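Local coordinates for protein polyhedrin (PDB 5A99) that builds the crystalline matrix of cypovirus polyhedra, the insect virus occlusion bodies that probably protect embedded virus particles outside the host, at residues 34-39 against 46-51; 109-114 against 168-173; 124-129 against 183-188; 155-160 against 239-244. All coordinates share one frame; numbering follows the deposited sequence.

Contact 1: residues 34-39 against 46-51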
# COMPACT_ATOMS: atom_id res chain seq x y z
N TYR A 34 -13.12 10.97 -6.11
CA TYR A 34 -12.32 11.49 -5.01
C TYR A 34 -12.95 11.12 -3.68
O TYR A 34 -14.17 11.09 -3.53
CB TYR A 34 -12.17 13.02 -5.11
CG TYR A 34 -11.50 13.48 -6.37
CD1 TYR A 34 -10.11 13.45 -6.48
CD2 TYR A 34 -12.24 13.93 -7.45
CE1 TYR A 34 -9.49 13.86 -7.64
CE2 TYR A 34 -11.62 14.34 -8.61
CZ TYR A 34 -10.25 14.32 -8.69
OH TYR A 34 -9.64 14.72 -9.85
N ALA A 35 -12.07 10.82 -2.73
CA ALA A 35 -12.45 10.54 -1.36
C ALA A 35 -11.52 11.31 -0.43
O ALA A 35 -10.30 11.08 -0.41
CB ALA A 35 -12.37 9.04 -1.10
N HIS A 36 -12.09 12.23 0.34
CA HIS A 36 -11.33 13.03 1.29
C HIS A 36 -11.65 12.61 2.70
O HIS A 36 -12.82 12.53 3.09
CB HIS A 36 -11.67 14.51 1.15
CG HIS A 36 -10.94 15.20 0.04
ND1 HIS A 36 -11.48 15.35 -1.22
CD2 HIS A 36 -9.73 15.81 0.01
CE1 HIS A 36 -10.63 16.01 -1.98
NE2 HIS A 36 -9.56 16.29 -1.27
N LEU A 37 -10.61 12.35 3.48
CA LEU A 37 -10.78 12.18 4.90
C LEU A 37 -10.17 13.41 5.56
O LEU A 37 -8.96 13.64 5.48
CB LEU A 37 -10.11 10.89 5.38
CG LEU A 37 -10.18 10.61 6.88
CD1 LEU A 37 -11.60 10.69 7.40
CD2 LEU A 37 -9.56 9.24 7.19
N VAL A 38 -11.04 14.23 6.15
CA VAL A 38 -10.61 15.48 6.75
C VAL A 38 -10.65 15.32 8.25
O VAL A 38 -11.69 15.00 8.83
CB VAL A 38 -11.53 16.64 6.35
CG1 VAL A 38 -11.01 17.98 6.94
CG2 VAL A 38 -11.65 16.70 4.85
N LEU A 39 -9.52 15.56 8.89
CA LEU A 39 -9.42 15.39 10.34
C LEU A 39 -9.23 16.73 11.02
O LEU A 39 -8.28 17.46 10.72
CB LEU A 39 -8.26 14.45 10.67
CG LEU A 39 -8.38 13.11 9.94
CD1 LEU A 39 -7.11 12.29 10.02
CD2 LEU A 39 -9.55 12.34 10.52
N LEU A 46 -6.32 21.43 10.39
CA LEU A 46 -6.86 20.30 9.65
C LEU A 46 -5.75 19.45 9.07
O LEU A 46 -4.76 19.96 8.54
CB LEU A 46 -7.73 20.76 8.47
CG LEU A 46 -9.19 21.13 8.72
CD1 LEU A 46 -9.27 22.36 9.64
CD2 LEU A 46 -9.89 21.39 7.40
N GLN A 47 -5.94 18.14 9.16
CA GLN A 47 -5.18 17.21 8.36
C GLN A 47 -6.11 16.62 7.29
O GLN A 47 -7.14 16.03 7.61
CB GLN A 47 -4.58 16.10 9.22
CG GLN A 47 -3.78 15.11 8.40
CD GLN A 47 -2.93 14.19 9.25
OE1 GLN A 47 -1.75 13.98 8.96
NE2 GLN A 47 -3.52 13.62 10.29
N ILE A 48 -5.73 16.81 6.04
CA ILE A 48 -6.50 16.34 4.89
C ILE A 48 -5.79 15.16 4.25
O ILE A 48 -4.60 15.20 3.96
CB ILE A 48 -6.69 17.47 3.84
CG1 ILE A 48 -7.34 18.69 4.50
CG2 ILE A 48 -7.53 16.99 2.65
CD1 ILE A 48 -7.67 19.82 3.54
N ILE A 49 -6.55 14.08 4.06
CA ILE A 49 -6.06 12.92 3.34
C ILE A 49 -6.98 12.76 2.13
O ILE A 49 -8.19 12.62 2.29
CB ILE A 49 -6.11 11.65 4.21
CG1 ILE A 49 -5.18 11.81 5.43
CG2 ILE A 49 -5.67 10.43 3.43
CD1 ILE A 49 -5.28 10.69 6.40
N ARG A 50 -6.41 12.86 0.94
CA ARG A 50 -7.17 12.63 -0.28
C ARG A 50 -6.73 11.36 -0.98
O ARG A 50 -5.55 11.18 -1.32
CB ARG A 50 -7.06 13.78 -1.27
CG ARG A 50 -7.92 13.56 -2.51
CD ARG A 50 -7.82 14.69 -3.51
NE ARG A 50 -6.63 14.61 -4.37
CZ ARG A 50 -5.76 15.60 -4.53
NH1 ARG A 50 -5.90 16.74 -3.86
NH2 ARG A 50 -4.73 15.45 -5.37
N ALA A 51 -7.70 10.50 -1.23
CA ALA A 51 -7.52 9.35 -2.09
C ALA A 51 -8.24 9.63 -3.40
O ALA A 51 -9.27 10.31 -3.43
CB ALA A 51 -8.09 8.13 -1.45
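H36 and R50 pair across a beta hairpin made by strands 33-40 and 46-53, and their side chains form its tightest part. The two lie side by side and point the same way. R50 CG is anti to the backbone N (chi1 -177°) and sits over one face of the imidazole, 3.7 Å from the centre of the H36 ring, as a CH-pi contact. R50 CD is closer to one ring atom, 3.3 Å from H36 NE2. At the edge of the ring, I48 CG2 is 3.6 Å from H36 CD2. The polar ends have partners elsewhere. H36 NE2 and R50 NH1 both bond Y232 OH, R50 NE bonds Q52, and R50 NH2 bonds N132 O of the second subunit.

The apolar pairs on the face with A35, L37, L39, Q47, I49 and A51 are looser. A35 CB and A51 CB are 4.4 Å apart, as are L39 CD1 and I49 CD1. This looser side is not a solvent side: L66 and strand 56-61 cover it, and all twelve residues are buried. Six backbone hydrogen bonds close the pairing. One of the shortest runs from L37 N to I49 O at 2.7 Å.

Contact 2: residues 109-114 against 168-173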
# COMPACT_ATOMS: atom_id res chain seq x y z
N VAL A 109 -10.18 15.42 16.76
CA VAL A 109 -11.41 15.64 17.50
C VAL A 109 -12.60 15.08 16.74
O VAL A 109 -13.54 14.52 17.32
CB VAL A 109 -11.63 17.15 17.72
CG1 VAL A 109 -12.91 17.39 18.51
CG2 VAL A 109 -10.44 17.74 18.44
N SER A 110 -12.57 15.23 15.42
CA SER A 110 -13.71 14.86 14.60
C SER A 110 -13.24 14.76 13.17
O SER A 110 -12.07 15.02 12.86
CB SER A 110 -14.83 15.90 14.73
OG SER A 110 -14.43 17.12 14.11
N PHE A 111 -14.16 14.37 12.29
CA PHE A 111 -13.82 14.14 10.90
C PHE A 111 -14.93 14.61 9.96
O PHE A 111 -16.10 14.76 10.36
CB PHE A 111 -13.58 12.64 10.67
CG PHE A 111 -14.85 11.82 10.69
CD1 PHE A 111 -15.62 11.69 9.54
CD2 PHE A 111 -15.29 11.22 11.86
CE1 PHE A 111 -16.80 10.97 9.56
CE2 PHE A 111 -16.48 10.48 11.87
CZ PHE A 111 -17.22 10.35 10.71
N GLN A 112 -14.56 14.84 8.70
CA GLN A 112 -15.53 14.95 7.62
C GLN A 112 -15.05 14.07 6.46
O GLN A 112 -13.89 14.16 6.03
CB GLN A 112 -15.73 16.41 7.17
CG GLN A 112 -16.54 16.53 5.87
CD GLN A 112 -17.00 17.95 5.54
OE1 GLN A 112 -17.87 18.15 4.69
NE2 GLN A 112 -16.40 18.94 6.18
N PHE A 113 -15.93 13.19 6.00
CA PHE A 113 -15.61 12.31 4.88
C PHE A 113 -16.42 12.76 3.68
O PHE A 113 -17.64 12.90 3.77
CB PHE A 113 -15.93 10.86 5.27
CG PHE A 113 -15.66 9.85 4.19
CD1 PHE A 113 -14.38 9.63 3.72
CD2 PHE A 113 -16.70 9.11 3.65
CE1 PHE A 113 -14.13 8.69 2.73
CE2 PHE A 113 -16.46 8.16 2.66
CZ PHE A 113 -15.17 7.96 2.20
N ILE A 114 -15.73 13.03 2.57
CA ILE A 114 -16.36 13.53 1.36
C ILE A 114 -15.96 12.71 0.14
O ILE A 114 -14.77 12.51 -0.14
CB ILE A 114 -16.00 15.01 1.08
CG1 ILE A 114 -16.28 15.87 2.31
CG2 ILE A 114 -16.80 15.55 -0.12
CD1 ILE A 114 -15.51 17.15 2.33
N TRP A 168 -20.69 14.31 -1.74
CA TRP A 168 -21.47 13.91 -0.58
C TRP A 168 -20.61 13.90 0.69
O TRP A 168 -19.47 13.40 0.70
CB TRP A 168 -22.08 12.53 -0.84
CG TRP A 168 -23.06 12.54 -1.97
CD1 TRP A 168 -24.42 12.59 -1.86
CD2 TRP A 168 -22.77 12.50 -3.37
NE1 TRP A 168 -24.99 12.58 -3.11
CE2 TRP A 168 -24.00 12.52 -4.05
CE3 TRP A 168 -21.59 12.44 -4.12
CZ2 TRP A 168 -24.09 12.49 -5.45
CZ3 TRP A 168 -21.68 12.42 -5.50
CH2 TRP A 168 -22.92 12.45 -6.15
N SER A 169 -21.18 14.43 1.76
CA SER A 169 -20.44 14.65 2.99
C SER A 169 -21.04 13.95 4.22
O SER A 169 -22.25 13.98 4.45
CB SER A 169 -20.35 16.15 3.26
OG SER A 169 -19.95 16.41 4.58
N TYR A 170 -20.15 13.37 5.01
CA TYR A 170 -20.49 12.70 6.25
C TYR A 170 -19.53 13.19 7.33
O TYR A 170 -18.32 13.31 7.09
CB TYR A 170 -20.34 11.19 6.06
CG TYR A 170 -20.88 10.32 7.16
CD1 TYR A 170 -22.24 10.28 7.44
CD2 TYR A 170 -20.05 9.51 7.91
CE1 TYR A 170 -22.75 9.47 8.45
CE2 TYR A 170 -20.53 8.70 8.91
CZ TYR A 170 -21.88 8.69 9.18
OH TYR A 170 -22.37 7.87 10.18
N VAL A 171 -20.06 13.49 8.51
CA VAL A 171 -19.24 13.97 9.61
C VAL A 171 -19.56 13.28 10.93
O VAL A 171 -20.64 12.73 11.13
CB VAL A 171 -19.37 15.52 9.79
CG1 VAL A 171 -19.19 16.24 8.46
CG2 VAL A 171 -20.71 15.90 10.41
N GLY A 172 -18.60 13.33 11.84
CA GLY A 172 -18.79 12.75 13.15
C GLY A 172 -17.67 13.11 14.10
O GLY A 172 -16.62 13.60 13.68
N LYS A 173 -17.90 12.86 15.39
CA LYS A 173 -16.93 13.14 16.44
C LYS A 173 -16.26 11.86 16.96
O LYS A 173 -16.92 10.83 17.16
CB LYS A 173 -17.61 13.85 17.62
CG LYS A 173 -18.09 15.27 17.32
CD LYS A 173 -18.62 15.94 18.59
CE LYS A 173 -19.17 17.33 18.35
NZ LYS A 173 -19.79 17.90 19.59
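F111 CG lies between its backbone N and carbonyl carbon (chi1 73°), and the ring that follows lies over the backbone of G172 on the facing strand. Q112 CG is anti to the backbone N (chi1 170°), and the extended chain beyond it takes the amide to S169 on the other face of the sheet. Strands 110-116 and 164-173 are antiparallel neighbours here.

G172 N is 3.4 Å above the plane of the F111 ring, offset toward the rim. The nearest carbon pair is F111 CE2 to G172 CA at 3.5 Å. G172 has no side chain, so the ring can rest directly on the main chain. G172 N gives its hydrogen to F111 O, at 3.2 Å, while F111 N bonds G172 O. Y170 CD2 meets the edge of the same ring, in its plane, 3.9 Å from F111 CE1. F126 and F179 also touch this ring.

On the other face, S169 OG donates to Q112 OE1 at 2.7 Å, from a position tilted 34° from the amide plane. V171 CG1 lies alongside, 3.7 Å from Q112 CB. V109 and S110 both face Y40 in a classic beta bulge.

The amide of Q112 is gripped at both ends. Its oxygen accepts from S169, and its NE2 bonds Y40 OH and R241 O. The bond to R241 O, which can only accept, fixes which end is nitrogen. Together the three bonds tie three parts of the fold to one buried side chain.

Contact 3: residues 124-129 against 183-188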
# COMPACT_ATOMS: atom_id res chain seq x y z
N VAL A 124 -20.50 3.34 -1.27
CA VAL A 124 -19.83 4.18 -0.28
C VAL A 124 -19.87 3.54 1.11
O VAL A 124 -20.94 3.37 1.70
CB VAL A 124 -20.41 5.61 -0.23
CG1 VAL A 124 -19.74 6.39 0.86
CG2 VAL A 124 -20.24 6.30 -1.57
N TRP A 125 -18.69 3.19 1.62
CA TRP A 125 -18.56 2.41 2.84
C TRP A 125 -17.51 3.07 3.71
O TRP A 125 -16.45 3.44 3.24
CB TRP A 125 -18.18 0.97 2.48
CG TRP A 125 -17.82 0.12 3.66
CD1 TRP A 125 -18.69 -0.48 4.53
CD2 TRP A 125 -16.50 -0.27 4.08
NE1 TRP A 125 -18.00 -1.20 5.47
CE2 TRP A 125 -16.66 -1.09 5.22
CE3 TRP A 125 -15.22 0.00 3.61
CZ2 TRP A 125 -15.57 -1.64 5.90
CZ3 TRP A 125 -14.13 -0.56 4.29
CH2 TRP A 125 -14.32 -1.36 5.42
N PHE A 126 -17.81 3.21 5.00
CA PHE A 126 -16.97 3.99 5.89
C PHE A 126 -17.08 3.40 7.29
O PHE A 126 -18.18 3.26 7.82
CB PHE A 126 -17.42 5.46 5.85
CG PHE A 126 -16.62 6.37 6.72
CD1 PHE A 126 -15.43 6.93 6.26
CD2 PHE A 126 -17.05 6.68 8.00
CE1 PHE A 126 -14.69 7.76 7.07
CE2 PHE A 126 -16.31 7.51 8.82
CZ PHE A 126 -15.14 8.06 8.36
N ARG A 127 -15.94 3.03 7.88
CA ARG A 127 -15.95 2.34 9.17
C ARG A 127 -14.82 2.82 10.05
O ARG A 127 -13.64 2.69 9.69
CB ARG A 127 -15.83 0.82 8.97
CG ARG A 127 -15.95 -0.02 10.26
CD ARG A 127 -15.66 -1.47 9.98
NE ARG A 127 -14.29 -1.63 9.52
CZ ARG A 127 -13.82 -2.69 8.88
NH1 ARG A 127 -14.62 -3.72 8.62
NH2 ARG A 127 -12.55 -2.74 8.51
N VAL A 128 -15.18 3.38 11.19
CA VAL A 128 -14.19 3.75 12.20
C VAL A 128 -14.11 2.61 13.19
O VAL A 128 -15.01 2.42 14.01
CB VAL A 128 -14.59 5.05 12.94
CG1 VAL A 128 -13.49 5.47 13.91
CG2 VAL A 128 -14.87 6.17 11.96
N ASN A 129 -13.05 1.81 13.09
CA ASN A 129 -12.78 0.81 14.11
C ASN A 129 -12.14 1.44 15.34
O ASN A 129 -11.67 2.58 15.30
CB ASN A 129 -11.86 -0.28 13.57
CG ASN A 129 -12.61 -1.39 12.86
OD1 ASN A 129 -13.84 -1.43 12.86
ND2 ASN A 129 -11.86 -2.30 12.25
N PRO A 183 -9.33 6.26 16.82
CA PRO A 183 -9.86 5.66 15.60
C PRO A 183 -8.84 4.96 14.70
O PRO A 183 -7.66 5.33 14.65
CB PRO A 183 -10.43 6.87 14.85
CG PRO A 183 -9.53 7.99 15.23
CD PRO A 183 -9.13 7.71 16.68
N VAL A 184 -9.33 3.92 14.05
CA VAL A 184 -8.72 3.34 12.86
C VAL A 184 -9.79 3.55 11.79
O VAL A 184 -10.98 3.39 12.07
CB VAL A 184 -8.44 1.84 13.03
CG1 VAL A 184 -8.24 1.17 11.68
CG2 VAL A 184 -7.21 1.60 13.95
N ILE A 185 -9.41 3.94 10.59
CA ILE A 185 -10.41 4.29 9.60
C ILE A 185 -10.24 3.57 8.27
O ILE A 185 -9.16 3.59 7.67
CB ILE A 185 -10.46 5.80 9.37
CG1 ILE A 185 -10.99 6.51 10.62
CG2 ILE A 185 -11.34 6.15 8.20
CD1 ILE A 185 -10.78 8.00 10.60
N SER A 186 -11.33 2.92 7.84
CA SER A 186 -11.40 2.23 6.55
C SER A 186 -12.55 2.81 5.70
O SER A 186 -13.62 3.12 6.23
CB SER A 186 -11.63 0.73 6.76
OG SER A 186 -10.68 0.20 7.67
N PHE A 187 -12.32 2.98 4.40
CA PHE A 187 -13.41 3.35 3.50
C PHE A 187 -13.20 2.84 2.07
O PHE A 187 -12.11 2.39 1.70
CB PHE A 187 -13.68 4.87 3.53
CG PHE A 187 -12.51 5.70 3.11
CD1 PHE A 187 -12.19 5.84 1.77
CD2 PHE A 187 -11.75 6.38 4.04
CE1 PHE A 187 -11.12 6.62 1.36
CE2 PHE A 187 -10.68 7.16 3.65
CZ PHE A 187 -10.37 7.28 2.31
N ALA A 188 -14.27 2.87 1.30
CA ALA A 188 -14.24 2.43 -0.08
C ALA A 188 -15.33 3.13 -0.84
O ALA A 188 -16.37 3.51 -0.29
CB ALA A 188 -14.43 0.95 -0.18
O HOH W 1 -12.14 0.32 10.13
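W125 pairs with A188 and N129 with V184 at the two ends of an antiparallel strand pair whose axes come within 4.6 Å, at 163° between their directions. Five of the six backbone hydrogen bonds are sound; the one from N129 N to V184 O is weak.

One face is apolar. F126 crosses F187 and I185. F126 CD1 touches F187 CB at 3.8 Å, and F126 CE1 meets I185 CG2. F187 CG sits between the backbone N and the carbonyl carbon (chi1 61°), and the ring beyond it leads away from strand 125-129. V128 lies alongside P183, and their contact is tight: V128 CG1 is 3.5 Å from P183 CB. F126 and F187 both reach F113 of the larger sheet.

The other face mixes polar and apolar groups. The indole of W125 has S186 O over one face, and its CH2 touches S186 CB at 3.7 Å. W125 CZ2 lies 3.5 Å above the plane of the R127 guanidinium. A water in that plane accepts from R127 NE at 3.0 Å. The same water donates to R127 O at 2.8 Å and to S186 OG at 2.9 Å, so it joins the two strands.

The third subunit completes this face. Its D214 forms a salt bridge with R127 NH2 and its Y32 a hydrogen bond with R127 NH1; D214 O also bonds S186 OG, and R211 makes a cation-pi contact with W125. The buried charge of R127 is thus probably balanced across the subunit boundary, which makes this strand pair part of the trimer interface.

Contact 4: residues 155-160 against 239-244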
# COMPACT_ATOMS: atom_id res chain seq x y z
N LEU A 155 -27.00 8.63 4.73
CA LEU A 155 -26.74 9.49 5.87
C LEU A 155 -25.95 10.73 5.46
O LEU A 155 -25.76 11.65 6.26
CB LEU A 155 -25.94 8.75 6.93
CG LEU A 155 -26.51 7.44 7.45
CD1 LEU A 155 -25.66 6.99 8.63
CD2 LEU A 155 -28.00 7.56 7.82
N MET A 156 -25.44 10.72 4.24
CA MET A 156 -24.60 11.82 3.79
C MET A 156 -25.46 12.98 3.31
O MET A 156 -26.64 12.82 2.99
CB MET A 156 -23.64 11.37 2.69
CG MET A 156 -22.85 10.13 3.04
SD MET A 156 -21.73 9.60 1.74
CE MET A 156 -20.27 10.52 2.19
N ARG A 157 -24.84 14.15 3.27
CA ARG A 157 -25.49 15.36 2.80
C ARG A 157 -24.76 15.83 1.56
O ARG A 157 -23.57 16.14 1.60
CB ARG A 157 -25.50 16.45 3.86
CG ARG A 157 -26.47 16.18 5.01
CD ARG A 157 -26.46 17.30 6.03
NE ARG A 157 -26.88 18.59 5.46
CZ ARG A 157 -26.23 19.74 5.64
NH1 ARG A 157 -25.11 19.77 6.35
NH2 ARG A 157 -26.69 20.86 5.10
N PRO A 158 -25.49 15.86 0.44
CA PRO A 158 -24.91 16.22 -0.85
C PRO A 158 -24.48 17.68 -0.89
O PRO A 158 -24.99 18.51 -0.14
CB PRO A 158 -26.07 16.00 -1.83
CG PRO A 158 -27.05 15.18 -1.10
CD PRO A 158 -26.91 15.55 0.33
N ILE A 159 -23.53 17.96 -1.77
CA ILE A 159 -23.11 19.33 -2.05
C ILE A 159 -23.31 19.57 -3.54
O ILE A 159 -22.93 18.74 -4.37
CB ILE A 159 -21.63 19.56 -1.69
CG1 ILE A 159 -21.37 19.23 -0.22
CG2 ILE A 159 -21.23 21.01 -2.00
CD1 ILE A 159 -19.89 19.22 0.15
N ARG A 160 -23.91 20.71 -3.87
CA ARG A 160 -24.34 20.96 -5.24
C ARG A 160 -23.40 21.93 -5.97
O ARG A 160 -22.79 22.82 -5.36
CB ARG A 160 -25.79 21.47 -5.27
CG ARG A 160 -26.81 20.45 -4.75
CD ARG A 160 -28.25 20.98 -4.78
NE ARG A 160 -28.99 20.46 -5.93
CZ ARG A 160 -29.97 19.56 -5.87
NH1 ARG A 160 -30.36 19.06 -4.71
NH2 ARG A 160 -30.57 19.16 -6.99
N LEU A 239 -15.44 20.05 -3.70
CA LEU A 239 -16.61 20.51 -2.97
C LEU A 239 -16.44 20.22 -1.48
O LEU A 239 -15.88 19.19 -1.11
CB LEU A 239 -17.88 19.87 -3.54
CG LEU A 239 -18.14 20.18 -5.02
CD1 LEU A 239 -19.42 19.53 -5.52
CD2 LEU A 239 -18.19 21.69 -5.25
N TYR A 240 -16.89 21.14 -0.64
CA TYR A 240 -16.58 21.08 0.78
C TYR A 240 -17.61 21.84 1.61
O TYR A 240 -18.17 22.86 1.18
CB TYR A 240 -15.17 21.66 1.05
CG TYR A 240 -14.76 21.63 2.50
CD1 TYR A 240 -14.33 20.46 3.10
CD2 TYR A 240 -14.79 22.79 3.27
CE1 TYR A 240 -13.97 20.43 4.43
CE2 TYR A 240 -14.41 22.78 4.60
CZ TYR A 240 -14.00 21.59 5.17
OH TYR A 240 -13.62 21.55 6.48
N ARG A 241 -17.85 21.33 2.82
CA ARG A 241 -18.82 21.90 3.74
C ARG A 241 -18.09 22.37 5.00
O ARG A 241 -17.42 21.58 5.66
CB ARG A 241 -19.84 20.83 4.09
CG ARG A 241 -21.23 21.32 4.39
CD ARG A 241 -22.19 20.13 4.54
NE ARG A 241 -22.92 19.86 3.31
CZ ARG A 241 -23.74 20.75 2.76
NH1 ARG A 241 -23.91 21.92 3.35
NH2 ARG A 241 -24.39 20.47 1.64
N THR A 242 -18.23 23.66 5.32
CA THR A 242 -17.56 24.26 6.48
C THR A 242 -18.27 23.97 7.81
O THR A 242 -19.37 23.41 7.84
CB THR A 242 -17.42 25.79 6.32
OG1 THR A 242 -18.70 26.41 6.42
CG2 THR A 242 -16.76 26.15 4.98
N LYS A 243 -17.63 24.35 8.92
CA LYS A 243 -18.21 24.15 10.25
C LYS A 243 -19.57 24.82 10.37
O LYS A 243 -20.48 24.29 11.01
CB LYS A 243 -17.28 24.71 11.33
CG LYS A 243 -17.85 24.54 12.74
CD LYS A 243 -17.15 25.41 13.77
CE LYS A 243 -17.87 25.33 15.12
NZ LYS A 243 -17.11 26.01 16.22
N CYS A 244 -19.70 25.99 9.75
CA CYS A 244 -20.93 26.77 9.81
C CYS A 244 -21.89 26.33 8.72
O CYS A 244 -22.95 26.92 8.53
CB CYS A 244 -20.61 28.26 9.65
SG CYS A 244 -19.63 28.93 11.00
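R241 makes the one hydrogen bond between the segments. Its NH2 donates to P158 O at 2.7 Å, with an angle of 141° at the hydrogen. The oxygen lies close to the guanidinium plane, so the bond uses an N-H at the edge of the group.

The charged contact is between two arginines. The side chains of R157 and R241 cross at about a right angle, and their guanidinium planes are 39° apart. Each lies over a face of the other, offset toward the rim. R157 NH2 is 3.5 Å from R241 NH1; both are donors, so no bond forms between them. Outside the two segments, D245 probably offsets the repulsion, through a salt bridge with R157 NH1 and a long, weak ion pair with R241 NH1.

The van der Waals contacts centre on I159. Its side chain runs antiparallel to that of L239, and likewise to that of R241, as it passes each. The apolar pair is I159 CG2 on L239 CB at 3.9 Å. I159 CG1 is 3.8 Å from R241 NH2. I159 CG1 is anti to the carbonyl carbon (chi1 -57°), and CD1 beyond it reaches Y240 N at 3.6 Å.

Strand 157-161 is an outermost strand of the larger sheet within this chain and pairs with strand 164-173. Segment 239-244 follows helix 225-236 and runs past several strands of that sheet. L239 N bonds Q116 on strand 110-116. Y240 turns back to the helix, where its ring stacks on W233 and its hydroxyl bonds E225.

In the fold
Contacts 1 and 2 lie within the six-stranded antiparallel sheet, and contact 4 joins its edge strand 157-161 to the loop 239-244. Contact 3 belongs to the three-stranded sheet. Contact 1 closes before the others open. Contacts 2, 3 and 4 cross along the chain, their segments alternating. Centre to centre, contacts 1 and 2 are about 10 Å apart, joined by bonds between strands 33-40 and 110-116. Contact 4 is about 9 Å from contact 2, again between centres. The centre of contact 3 is about 11 Å from that of contact 2 and 13 Å from that of contact 1. There the two sheets meet through aromatic rings and L37. Contacts 1 and 3 also touch different neighbouring subunits, consistent with a trimeric building block of the polyhedra.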